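Local coordinates for protein PfhB2 (Pasteurella multocida, PDB 6U8T) that is a toxin whose YopT-type domain acts as a cysteine protease, hydrolysing peptide bonds in target proteins, probably Rho-family GTPases of the host cell, at the interface of chains A and B. Numbering follows the deposited sequence. Chains: chain A/B, PfhB2.

Contact 1: the interface of chains A and B. Residues chain A 154, 156; chain B 24, 159-161, 199, 204.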
# COMPACT_ATOMS: atom_id res chain seq x y z
N ILE A 154 -4.79 12.24 -1.99
CA ILE A 154 -4.40 11.23 -3.02
C ILE A 154 -4.12 9.92 -2.27
O ILE A 154 -3.47 9.96 -1.20
CB ILE A 154 -3.17 11.70 -3.82
CG1 ILE A 154 -3.40 13.01 -4.58
CG2 ILE A 154 -2.65 10.65 -4.77
CD1 ILE A 154 -4.23 12.83 -5.81
N LEU A 156 -2.25 6.26 -2.21
CA LEU A 156 -1.00 5.66 -2.76
C LEU A 156 -1.21 4.14 -2.92
O LEU A 156 -2.08 3.56 -2.25
CB LEU A 156 0.15 5.96 -1.80
CG LEU A 156 0.36 7.43 -1.44
CD1 LEU A 156 1.31 7.56 -0.27
CD2 LEU A 156 0.86 8.24 -2.63
N TYR B 24 9.99 8.09 1.09
CA TYR B 24 8.84 7.31 0.58
C TYR B 24 9.26 6.43 -0.61
O TYR B 24 8.82 5.28 -0.71
CB TYR B 24 7.61 8.20 0.29
CG TYR B 24 6.45 7.36 -0.17
CD1 TYR B 24 5.80 6.54 0.73
CD2 TYR B 24 6.10 7.26 -1.50
CE1 TYR B 24 4.73 5.75 0.34
CE2 TYR B 24 5.11 6.40 -1.92
CZ TYR B 24 4.41 5.65 -1.00
OH TYR B 24 3.40 4.83 -1.44
N GLY B 159 -0.90 3.93 1.69
CA GLY B 159 -1.12 5.12 2.53
C GLY B 159 -1.90 6.22 1.83
O GLY B 159 -2.33 6.06 0.66
N SER B 160 -2.03 7.34 2.52
CA SER B 160 -2.66 8.58 2.01
C SER B 160 -1.63 9.71 2.02
O SER B 160 -0.73 9.71 2.88
CB SER B 160 -3.84 8.89 2.83
OG SER B 160 -4.77 7.80 2.77
N HIS B 161 -1.74 10.62 1.05
CA HIS B 161 -0.88 11.82 0.96
C HIS B 161 -1.78 13.02 0.69
O HIS B 161 -2.85 12.85 0.06
CB HIS B 161 0.21 11.62 -0.10
CG HIS B 161 1.20 12.72 -0.12
ND1 HIS B 161 1.80 13.19 1.03
CD2 HIS B 161 1.72 13.43 -1.14
CE1 HIS B 161 2.65 14.14 0.72
NE2 HIS B 161 2.63 14.31 -0.61
N TRP B 199 4.50 12.65 -11.84
CA TRP B 199 3.63 11.53 -11.43
C TRP B 199 4.46 10.27 -11.24
O TRP B 199 4.34 9.67 -10.17
CB TRP B 199 2.50 11.35 -12.43
CG TRP B 199 1.45 10.41 -11.95
CD1 TRP B 199 1.02 9.30 -12.59
CD2 TRP B 199 0.71 10.49 -10.72
NE1 TRP B 199 0.06 8.66 -11.85
CE2 TRP B 199 -0.16 9.38 -10.70
CE3 TRP B 199 0.66 11.39 -9.66
CZ2 TRP B 199 -1.03 9.13 -9.64
CZ3 TRP B 199 -0.21 11.15 -8.62
CH2 TRP B 199 -1.04 10.03 -8.60
N TYR B 204 4.22 8.28 -6.60
CA TYR B 204 2.75 8.26 -6.37
C TYR B 204 2.05 7.44 -7.47
O TYR B 204 0.89 7.05 -7.25
CB TYR B 204 2.19 9.68 -6.29
CG TYR B 204 2.82 10.61 -5.28
CD1 TYR B 204 3.43 10.16 -4.12
CD2 TYR B 204 2.81 11.98 -5.50
CE1 TYR B 204 4.02 11.04 -3.21
CE2 TYR B 204 3.39 12.87 -4.61
CZ TYR B 204 3.98 12.40 -3.45
OH TYR B 204 4.54 13.25 -2.56
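A:Ile154 and B:His161 face each other in an antiparallel beta bridge that carries a sheet of this YopT-type cysteine protease from one chain into the other. By its family, B:His161 is the histidine of the catalytic Cys-His-Asp triad, and the strand that presents it, 160-168, is paired here with strand 147-155 of the partner.

A:Ile154 N donates a backbone hydrogen bond to B:His161 O at 2.9 Å, and B:His161 N returns one to A:Ile154 O, also at 2.9 Å. Just past the end of its strand, A:Leu156 N reaches B:Gly159 O at 2.9 Å. Glycine probably suits the position, having no side chain near A:Leu156, whose CB already lies 3.5 Å from the same B:Gly159 O.

Apolar contacts centre on A:Leu156, 92 Å² of whose surface is buried by chain B. With CG beside its backbone N (chi1 -54°), the forked side chain spreads between two tyrosines. CD1 touches CZ of B:Tyr24 at 3.7 Å; this ring comes from helix 20-49 in the opposite direction, phenol end first. CD2 meets CD1 of B:Tyr204 at 3.5 Å, and here the two side chains run alongside each other, pointing the same way. Leucine fits by offering one methyl to each ring. Around A:Ile154 the touch is lighter: its CG2 methyl lies 4.2 Å from CH2 of B:Trp199, whose indole has the backbone carbonyl carbon of B:Tyr204 over the rim of one face.

Contact 2: the interface of chains A and B. Residues chain A 99, 102, 107, 109, 120, 151; chain B 217-219.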
# COMPACT_ATOMS: atom_id res chain seq x y z
N ASP A 99 -10.84 20.82 8.06
CA ASP A 99 -11.80 21.81 7.49
C ASP A 99 -12.19 22.83 8.57
O ASP A 99 -12.28 24.04 8.22
CB ASP A 99 -13.03 21.13 6.91
CG ASP A 99 -13.93 22.12 6.17
OD1 ASP A 99 -13.49 22.63 5.11
OD2 ASP A 99 -15.02 22.42 6.70
N LEU A 102 -9.26 25.19 9.15
CA LEU A 102 -9.13 26.13 8.01
C LEU A 102 -10.15 27.27 8.15
O LEU A 102 -9.77 28.42 7.91
CB LEU A 102 -9.29 25.37 6.69
CG LEU A 102 -8.03 24.64 6.23
CD1 LEU A 102 -8.37 23.75 5.05
CD2 LEU A 102 -6.90 25.60 5.87
N VAL A 107 -10.22 30.79 6.31
CA VAL A 107 -10.33 30.18 4.95
C VAL A 107 -11.80 29.81 4.70
O VAL A 107 -12.38 29.17 5.57
CB VAL A 107 -9.40 28.97 4.77
CG1 VAL A 107 -9.57 28.35 3.39
CG2 VAL A 107 -7.95 29.34 5.04
N PRO A 109 -14.50 27.77 2.44
CA PRO A 109 -14.68 26.69 1.46
C PRO A 109 -15.64 27.13 0.35
O PRO A 109 -16.61 27.75 0.66
CB PRO A 109 -15.25 25.51 2.26
CG PRO A 109 -15.11 25.91 3.73
CD PRO A 109 -15.02 27.43 3.77
N ARG A 120 -20.82 21.62 -1.01
CA ARG A 120 -19.36 21.88 -1.01
C ARG A 120 -18.83 21.65 -2.43
O ARG A 120 -19.26 20.69 -3.08
CB ARG A 120 -18.69 21.01 0.05
CG ARG A 120 -19.01 21.47 1.46
CD ARG A 120 -18.39 22.83 1.74
NE ARG A 120 -16.94 22.71 1.60
CZ ARG A 120 -16.09 22.51 2.60
NH1 ARG A 120 -16.52 22.45 3.85
NH2 ARG A 120 -14.80 22.42 2.36
N LYS A 151 -6.94 21.80 -1.48
CA LYS A 151 -6.35 20.72 -0.66
C LYS A 151 -6.66 19.40 -1.35
O LYS A 151 -7.86 19.09 -1.52
CB LYS A 151 -6.90 20.75 0.76
CG LYS A 151 -6.00 20.05 1.76
CD LYS A 151 -6.59 20.00 3.14
CE LYS A 151 -7.92 19.25 3.15
NZ LYS A 151 -8.42 19.07 4.53
N VAL B 217 -10.67 19.60 -2.42
CA VAL B 217 -11.53 20.57 -1.70
C VAL B 217 -11.12 21.96 -2.17
O VAL B 217 -9.91 22.27 -2.11
CB VAL B 217 -11.43 20.42 -0.17
CG1 VAL B 217 -12.35 21.41 0.55
CG2 VAL B 217 -11.75 19.01 0.26
N ASN B 218 -12.10 22.76 -2.65
CA ASN B 218 -11.85 24.10 -3.23
C ASN B 218 -12.12 25.17 -2.18
O ASN B 218 -13.17 25.12 -1.57
CB ASN B 218 -12.66 24.32 -4.52
CG ASN B 218 -12.10 23.52 -5.68
OD1 ASN B 218 -10.94 23.69 -6.06
ND2 ASN B 218 -12.90 22.61 -6.22
N TYR B 219 -11.20 26.10 -2.01
CA TYR B 219 -11.37 27.31 -1.16
C TYR B 219 -11.20 28.55 -2.03
O TYR B 219 -10.37 28.54 -2.98
CB TYR B 219 -10.39 27.30 0.02
CG TYR B 219 -10.33 25.99 0.76
CD1 TYR B 219 -9.48 24.97 0.35
CD2 TYR B 219 -11.17 25.72 1.83
CE1 TYR B 219 -9.45 23.74 1.00
CE2 TYR B 219 -11.13 24.51 2.51
CZ TYR B 219 -10.27 23.52 2.09
OH TYR B 219 -10.22 22.32 2.75
O HOH W 1 -15.37 23.27 -0.96
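The phenol ring of B:Tyr219 enters a pocket of chain A. Over one face, near CZ, lies the CD1 methyl of A:Leu102, 3.5 Å from that carbon; the two side chains cross at about a right angle. At the rim of the same face, CG1 of A:Val107 meets CD2 at 3.5 Å. CA of A:Pro109 stands beside CD2 on the other side of the ring plane, at 3.7 Å. CB of A:Lys151 lies at the edge, in plane, 3.9 Å from CE1, and the carboxylate of A:Asp99 comes to the CE2 edge, nearly coplanar with the ring (28° apart). Tyrosine suits these surroundings, aliphatic on one face with a carboxylate at the edge. Its hydroxyl lies near the amine end of A:Lys151, CE and NZ, without a hydrogen bond to it.

The second flat group is the guanidinium of A:Arg120. A:Pro109 lies on one face, but is modelled too close for the contact to be trusted; A:Asp99 and a water lie at the edge, in plane. Bends at chi2 and chi3 (-67° and -61°) bring the group to both. NH2 makes a salt bridge with OD1 of A:Asp99 at 3.1 Å, meeting the oxygen from above the carboxylate plane. This pairing within chain A should help fix the rotation of the guanidinium, whose NH2 touches the CG1 methyl of B:Val217. NE and the water are hydrogen-bonded at 3.1 Å, and the water bonds in turn to O of B:Asn218 at 2.9 Å.

B:Val217 N donates to A:Lys151 O at 3.0 Å and A:Lys151 N donates back to B:Val217 O, an antiparallel bridge between strands 212-219 and 147-155. The beta-branched valine favours this extended backbone. A:Pro109 also pairs antiparallel with B:Tyr219, which puts chain A on both edges of the strand's end. In this dimer, the bonds and the seated tyrosine fasten the C-terminal strand of one chain to the body of the other.

Contact 1 and contact 2 lie about 20 Å apart, measured between the centres of their C-alpha atoms, and share strand 147-155 of chain A. A:Ile154 and A:Lys151 turn their backbone groups toward opposite edges of it, so the strand is inserted between strands 160-168 and 212-219 of chain B. Two-fold symmetry repeats both contacts with the chains exchanged. Because strands 147-155 and 160-168 follow each other in sequence, the arrangement resembles a domain swap in which an intramolecular hairpin has opened. This intertwined dimer is that of the deposited assembly and may not be the biological one.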